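Local coordinates for protein importin-95 (Chaetomium thermophilum, PDB 4XRI) that probably binds a small GTPase of the Ran type and serves as a HEAT-repeat transport receptor that carries protein cargo into the nucleus, at residues L534-F537 and V538-A542; V589-A592 and T593-L597. The protein carries 2 engineered substitutions. All coordinates share one frame; numbering follows the deposited sequence.

Interaction 1: L534-F537 and V538-A542; sequences LSVF and VQNAA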
ATOM      1  N   LEU A 534     -19.501  14.349   7.168  1.00 43.44           N
ATOM      2  CA  LEU A 534     -20.274  14.519   8.390  1.00 42.35           C
ATOM      3  C   LEU A 534     -19.548  13.926   9.593  1.00 42.25           C
ATOM      4  O   LEU A 534     -19.533  14.516  10.675  1.00 42.33           O
ATOM      5  CB  LEU A 534     -21.654  13.878   8.232  1.00 40.71           C
ATOM      6  CG  LEU A 534     -22.613  14.021   9.414  1.00 41.13           C
ATOM      7  CD1 LEU A 534     -22.707  15.477   9.843  1.00 46.06           C
ATOM      8  CD2 LEU A 534     -23.985  13.473   9.059  1.00 35.46           C
ATOM      9  N   SER A 535     -18.947  12.759   9.392  1.00 37.90           N
ATOM     10  CA  SER A 535     -18.168  12.108  10.435  1.00 36.95           C
ATOM     11  C   SER A 535     -17.025  13.002  10.915  1.00 37.44           C
ATOM     12  O   SER A 535     -16.818  13.166  12.116  1.00 42.13           O
ATOM     13  CB  SER A 535     -17.614  10.771   9.934  1.00 38.24           C
ATOM     14  OG  SER A 535     -16.729  10.205  10.886  1.00 49.27           O
ATOM     15  N   VAL A 536     -16.292  13.575   9.966  1.00 35.77           N
ATOM     16  CA  VAL A 536     -15.122  14.394  10.266  1.00 41.09           C
ATOM     17  C   VAL A 536     -15.516  15.719  10.920  1.00 44.87           C
ATOM     18  O   VAL A 536     -14.811  16.222  11.797  1.00 46.91           O
ATOM     19  CB  VAL A 536     -14.300  14.665   8.985  1.00 45.79           C
ATOM     20  CG1 VAL A 536     -13.179  15.655   9.254  1.00 45.93           C
ATOM     21  CG2 VAL A 536     -13.742  13.361   8.437  1.00 38.89           C
ATOM     22  N   PHE A 537     -16.649  16.273  10.500  1.00 38.40           N
ATOM     23  CA  PHE A 537     -17.186  17.475  11.133  1.00 42.70           C
ATOM     24  C   PHE A 537     -17.500  17.215  12.604  1.00 47.05           C
ATOM     25  O   PHE A 537     -17.232  18.053  13.465  1.00 40.74           O
ATOM     26  CB  PHE A 537     -18.443  17.959  10.404  1.00 41.41           C
ATOM     27  CG  PHE A 537     -18.178  19.031   9.384  1.00 44.34           C
ATOM     28  CD1 PHE A 537     -17.650  18.714   8.144  1.00 44.04           C
ATOM     29  CD2 PHE A 537     -18.467  20.355   9.664  1.00 51.99           C
ATOM     30  CE1 PHE A 537     -17.410  19.700   7.205  1.00 50.92           C
ATOM     31  CE2 PHE A 537     -18.232  21.343   8.732  1.00 50.43           C
ATOM     32  CZ  PHE A 537     -17.701  21.015   7.500  1.00 51.43           C
ATOM     33  N   VAL A 538     -18.061  16.042  12.881  1.00 45.78           N
ATOM     34  CA  VAL A 538     -18.398  15.648  14.244  1.00 45.03           C
ATOM     35  C   VAL A 538     -17.149  15.451  15.089  1.00 45.00           C
ATOM     36  O   VAL A 538     -17.062  15.958  16.209  1.00 47.98           O
ATOM     37  CB  VAL A 538     -19.229  14.349  14.268  1.00 41.62           C
ATOM     38  CG1 VAL A 538     -19.286  13.777  15.678  1.00 37.53           C
ATOM     39  CG2 VAL A 538     -20.624  14.610  13.738  1.00 37.54           C
ATOM     40  N   GLN A 539     -16.189  14.706  14.546  1.00 44.72           N
ATOM     41  CA  GLN A 539     -14.931  14.431  15.236  1.00 45.91           C
ATOM     42  C   GLN A 539     -14.251  15.712  15.719  1.00 53.55           C
ATOM     43  O   GLN A 539     -13.706  15.757  16.822  1.00 46.20           O
ATOM     44  CB  GLN A 539     -13.970  13.656  14.326  1.00 41.26           C
ATOM     45  CG  GLN A 539     -14.424  12.253  13.962  1.00 49.80           C
ATOM     46  CD  GLN A 539     -13.464  11.566  13.010  1.00 59.01           C
ATOM     47  OE1 GLN A 539     -12.335  12.017  12.817  1.00 65.16           O
ATOM     48  NE2 GLN A 539     -13.911  10.473  12.402  1.00 62.68           N
ATOM     49  N   ASN A 540     -14.301  16.748  14.889  1.00 47.95           N
ATOM     50  CA  ASN A 540     -13.600  17.994  15.163  1.00 48.55           C
ATOM     51  C   ASN A 540     -14.502  19.095  15.717  1.00 53.14           C
ATOM     52  O   ASN A 540     -14.124  20.269  15.730  1.00 59.87           O
ATOM     53  CB  ASN A 540     -12.922  18.495  13.890  1.00 40.38           C
ATOM     54  CG  ASN A 540     -11.878  17.531  13.365  1.00 46.20           C
ATOM     55  OD1 ASN A 540     -10.726  17.559  13.792  1.00 50.64           O
ATOM     56  ND2 ASN A 540     -12.279  16.669  12.436  1.00 41.81           N
ATOM     57  N   ALA A 541     -15.690  18.717  16.175  1.00 50.60           N
ATOM     58  CA  ALA A 541     -16.652  19.690  16.677  1.00 48.88           C
ATOM     59  C   ALA A 541     -16.244  20.212  18.050  1.00 51.20           C
ATOM     60  O   ALA A 541     -15.634  19.494  18.842  1.00 50.32           O
ATOM     61  CB  ALA A 541     -18.041  19.073  16.736  1.00 46.44           C
ATOM     62  N   ALA A 542     -16.583  21.466  18.327  1.00 50.05           N
ATOM     63  CA  ALA A 542     -16.291  22.064  19.625  1.00 54.26           C
ATOM     64  C   ALA A 542     -17.473  21.888  20.576  1.00 63.25           C
ATOM     65  O   ALA A 542     -18.558  21.472  20.161  1.00 68.73           O
ATOM     66  CB  ALA A 542     -15.945  23.526  19.468  1.00 51.90           C
TER

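Interaction 2: V589-A592 and T593-L597; sequences VLQA and TVQRL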
ATOM      1  N   VAL A 589     -20.668   7.509  11.165  1.00 40.19           N
ATOM      2  CA  VAL A 589     -21.141   8.759  11.743  1.00 34.29           C
ATOM      3  C   VAL A 589     -21.564   8.556  13.192  1.00 37.63           C
ATOM      4  O   VAL A 589     -21.224   9.359  14.062  1.00 38.19           O
ATOM      5  CB  VAL A 589     -22.329   9.342  10.949  1.00 34.16           C
ATOM      6  CG1 VAL A 589     -22.810  10.625  11.600  1.00 35.03           C
ATOM      7  CG2 VAL A 589     -21.931   9.596   9.505  1.00 33.01           C
ATOM      8  N   LEU A 590     -22.317   7.486  13.439  1.00 37.20           N
ATOM      9  CA  LEU A 590     -22.742   7.148  14.792  1.00 36.90           C
ATOM     10  C   LEU A 590     -21.536   7.029  15.720  1.00 34.97           C
ATOM     11  O   LEU A 590     -21.520   7.597  16.815  1.00 37.20           O
ATOM     12  CB  LEU A 590     -23.544   5.844  14.804  1.00 33.22           C
ATOM     13  CG  LEU A 590     -23.948   5.368  16.203  1.00 35.50           C
ATOM     14  CD1 LEU A 590     -24.897   6.366  16.847  1.00 33.61           C
ATOM     15  CD2 LEU A 590     -24.568   3.978  16.165  1.00 31.01           C
ATOM     16  N   GLN A 591     -20.527   6.292  15.262  1.00 34.43           N
ATOM     17  CA  GLN A 591     -19.277   6.130  15.998  1.00 42.52           C
ATOM     18  C   GLN A 591     -18.655   7.479  16.353  1.00 45.25           C
ATOM     19  O   GLN A 591     -18.153   7.668  17.461  1.00 40.10           O
ATOM     20  CB  GLN A 591     -18.290   5.291  15.181  1.00 35.70           C
ATOM     21  CG  GLN A 591     -16.957   5.030  15.864  1.00 32.98           C
ATOM     22  CD  GLN A 591     -15.965   4.336  14.951  1.00 43.50           C
ATOM     23  OE1 GLN A 591     -16.345   3.741  13.944  1.00 47.44           O
ATOM     24  NE2 GLN A 591     -14.685   4.421  15.291  1.00 47.68           N
ATOM     25  N   ALA A 592     -18.712   8.414  15.407  1.00 42.66           N
ATOM     26  CA  ALA A 592     -18.157   9.749  15.601  1.00 37.44           C
ATOM     27  C   ALA A 592     -18.886  10.498  16.713  1.00 40.64           C
ATOM     28  O   ALA A 592     -18.255  11.120  17.569  1.00 42.75           O
ATOM     29  CB  ALA A 592     -18.217  10.540  14.304  1.00 35.66           C
ATOM     30  N   THR A 593     -20.214  10.424  16.703  1.00 38.76           N
ATOM     31  CA  THR A 593     -21.022  11.100  17.711  1.00 36.93           C
ATOM     32  C   THR A 593     -20.823  10.474  19.086  1.00 40.66           C
ATOM     33  O   THR A 593     -20.820  11.174  20.098  1.00 41.77           O
ATOM     34  CB  THR A 593     -22.522  11.068  17.360  1.00 41.63           C
ATOM     35  OG1 THR A 593     -22.968   9.709  17.277  1.00 38.83           O
ATOM     36  CG2 THR A 593     -22.781  11.770  16.032  1.00 34.94           C
ATOM     37  N   VAL A 594     -20.658   9.155  19.120  1.00 44.27           N
ATOM     38  CA  VAL A 594     -20.436   8.453  20.379  1.00 42.80           C
ATOM     39  C   VAL A 594     -19.126   8.896  21.021  1.00 35.60           C
ATOM     40  O   VAL A 594     -19.098   9.282  22.194  1.00 42.18           O
ATOM     41  CB  VAL A 594     -20.416   6.922  20.190  1.00 41.92           C
ATOM     42  CG1 VAL A 594     -19.978   6.239  21.477  1.00 34.13           C
ATOM     43  CG2 VAL A 594     -21.790   6.412  19.756  1.00 29.51           C
ATOM     44  N   GLN A 595     -18.047   8.842  20.244  1.00 37.25           N
ATOM     45  CA  GLN A 595     -16.730   9.268  20.717  1.00 40.12           C
ATOM     46  C   GLN A 595     -16.724  10.734  21.136  1.00 52.26           C
ATOM     47  O   GLN A 595     -16.141  11.093  22.162  1.00 50.66           O
ATOM     48  CB  GLN A 595     -15.661   9.045  19.641  1.00 41.38           C
ATOM     49  CG  GLN A 595     -15.333   7.589  19.371  1.00 61.26           C
ATOM     50  CD  GLN A 595     -14.122   7.420  18.471  1.00 71.02           C
ATOM     51  OE1 GLN A 595     -14.148   6.641  17.516  1.00 65.54           O
ATOM     52  NE2 GLN A 595     -13.050   8.146  18.775  1.00 77.70           N
ATOM     53  N   ARG A 596     -17.384  11.572  20.344  1.00 44.65           N
ATOM     54  CA  ARG A 596     -17.401  13.005  20.599  1.00 43.21           C
ATOM     55  C   ARG A 596     -18.203  13.347  21.855  1.00 44.62           C
ATOM     56  O   ARG A 596     -17.840  14.252  22.606  1.00 47.95           O
ATOM     57  CB  ARG A 596     -17.975  13.759  19.401  1.00 40.78           C
ATOM     58  CG  ARG A 596     -17.808  15.264  19.505  1.00 43.55           C
ATOM     59  CD  ARG A 596     -16.345  15.636  19.683  1.00 38.95           C
ATOM     60  NE  ARG A 596     -16.178  17.046  20.030  1.00 44.69           N
ATOM     61  CZ  ARG A 596     -16.118  17.511  21.275  1.00 50.66           C
ATOM     62  NH1 ARG A 596     -16.211  16.677  22.302  1.00 45.73           N
ATOM     63  NH2 ARG A 596     -15.966  18.812  21.493  1.00 48.27           N
ATOM     64  N   LEU A 597     -19.298  12.630  22.082  1.00 44.06           N
ATOM     65  CA  LEU A 597     -20.162  12.912  23.222  1.00 45.02           C
ATOM     66  C   LEU A 597     -19.613  12.277  24.497  1.00 45.73           C
ATOM     67  O   LEU A 597     -19.846  12.787  25.594  1.00 50.79           O
ATOM     68  CB  LEU A 597     -21.584  12.415  22.954  1.00 49.89           C
ATOM     69  CG  LEU A 597     -22.429  13.273  22.011  1.00 57.16           C
ATOM     70  CD1 LEU A 597     -23.751  12.594  21.686  1.00 64.42           C
ATOM     71  CD2 LEU A 597     -22.676  14.655  22.609  1.00 44.37           C
TER

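Interaction 1: L534-F537 and V538-A542
With CG lying beside its backbone N and opposite the carbonyl carbon (chi1 -62°), N540 folds its amide back over the last turn of helix 524-539, and a chi2 of -85° turns ND2 toward the carbonyl of V536. There the side-chain nitrogen donates a short bond, ND2 of N540 to O of V536 at 2.6 Å, with the acceptor close to the amide plane. The backbone N of N540 also reaches V536 O, at 3.2 Å, and the two donors arrive from opposite faces of the carbonyl plane. This is the C-terminal end of a helix of the HEAT-repeat solenoid: N540 is the first residue to leave helical geometry, and its amide supplements the backbone bond to the carbonyl four residues back. CG1 of V536 runs alongside, 3.5 Å from ND2 of N540; the V536 side chain also touches helix 477-490. In the residues just before, the ladder is regular: N of Q539 meets O of S535 at 2.9 Å, and N of V538 meets O of L534 at 3.1 Å. A541 N then bonds to V538 O, 3.1 Å away, which carries the exit on by a tight turn. Were N540 replaced by an alanine, V536 O would probably lose its side-chain donor and keep, of these two bonds, the longer backbone one. Held by two N-H donors, the V536 carbonyl is probably more polarised than with one, just where regular helical pairing ends.

Interaction 2: V589-A592 and T593-L597
T593 and L590 meet within the closing turns of helix 573-597, one of the antiparallel helices of the HEAT-repeat solenoid, and their contact is a side-chain-to-backbone bond of the kind serine and threonine make inside helices. The T593 hydroxyl sits between its own N and carbonyl carbon (chi1 60°), which swings OG1 back to O of L590, 2.6 Å away. Because this donor comes in at a C=O angle of 122°, it can share the acceptor with N of V594, which meets L590 O at 2.9 Å nearly in line with the carbonyl. The polar hydroxyl is thus satisfied within its own helix, although T593 is buried against helix 546-567.

Apolar contact is modest along this strip: CD1 of L590 lies 4.3 Å from CG2 of V594, and the L590 side chain crosses that of T593 at about a right angle.

Backbone bonds complete the ladder, from T593 N to V589 O, Q595 N to Q591 O and R596 N to A592 O.

Amide pairing takes the more open face, beside A635 of helix 625-640. Q591 and Q595 run side by side, their amide planes 25° apart and so nearly coplanar, and NE2 of Q591 donates to OE1 of Q595 at 3.2 Å, almost straight down the acceptor's carbonyl bond.

Both interactions are largely buried and lie on neighbouring helices of one solenoid, their centres about 9 Å apart, with exposed glutamines at their margins. Interaction 1 ends helix 524-539, and the amide of N540 serves the backbone as the chain leaves the helix; interaction 2 is helical throughout, so its hydroxyl and its amide pair supplement an intact ladder. The two meet directly. V538 CG1 packs 3.4 Å from A592 O, and R596 reaches from 593-597 to the loop residues that close interaction 1, where its NH2 probably bonds to A541 O at 2.8 Å; the same NH2 also bonds to N543 just beyond. One helix's exit is thereby tied to its neighbour's last turn.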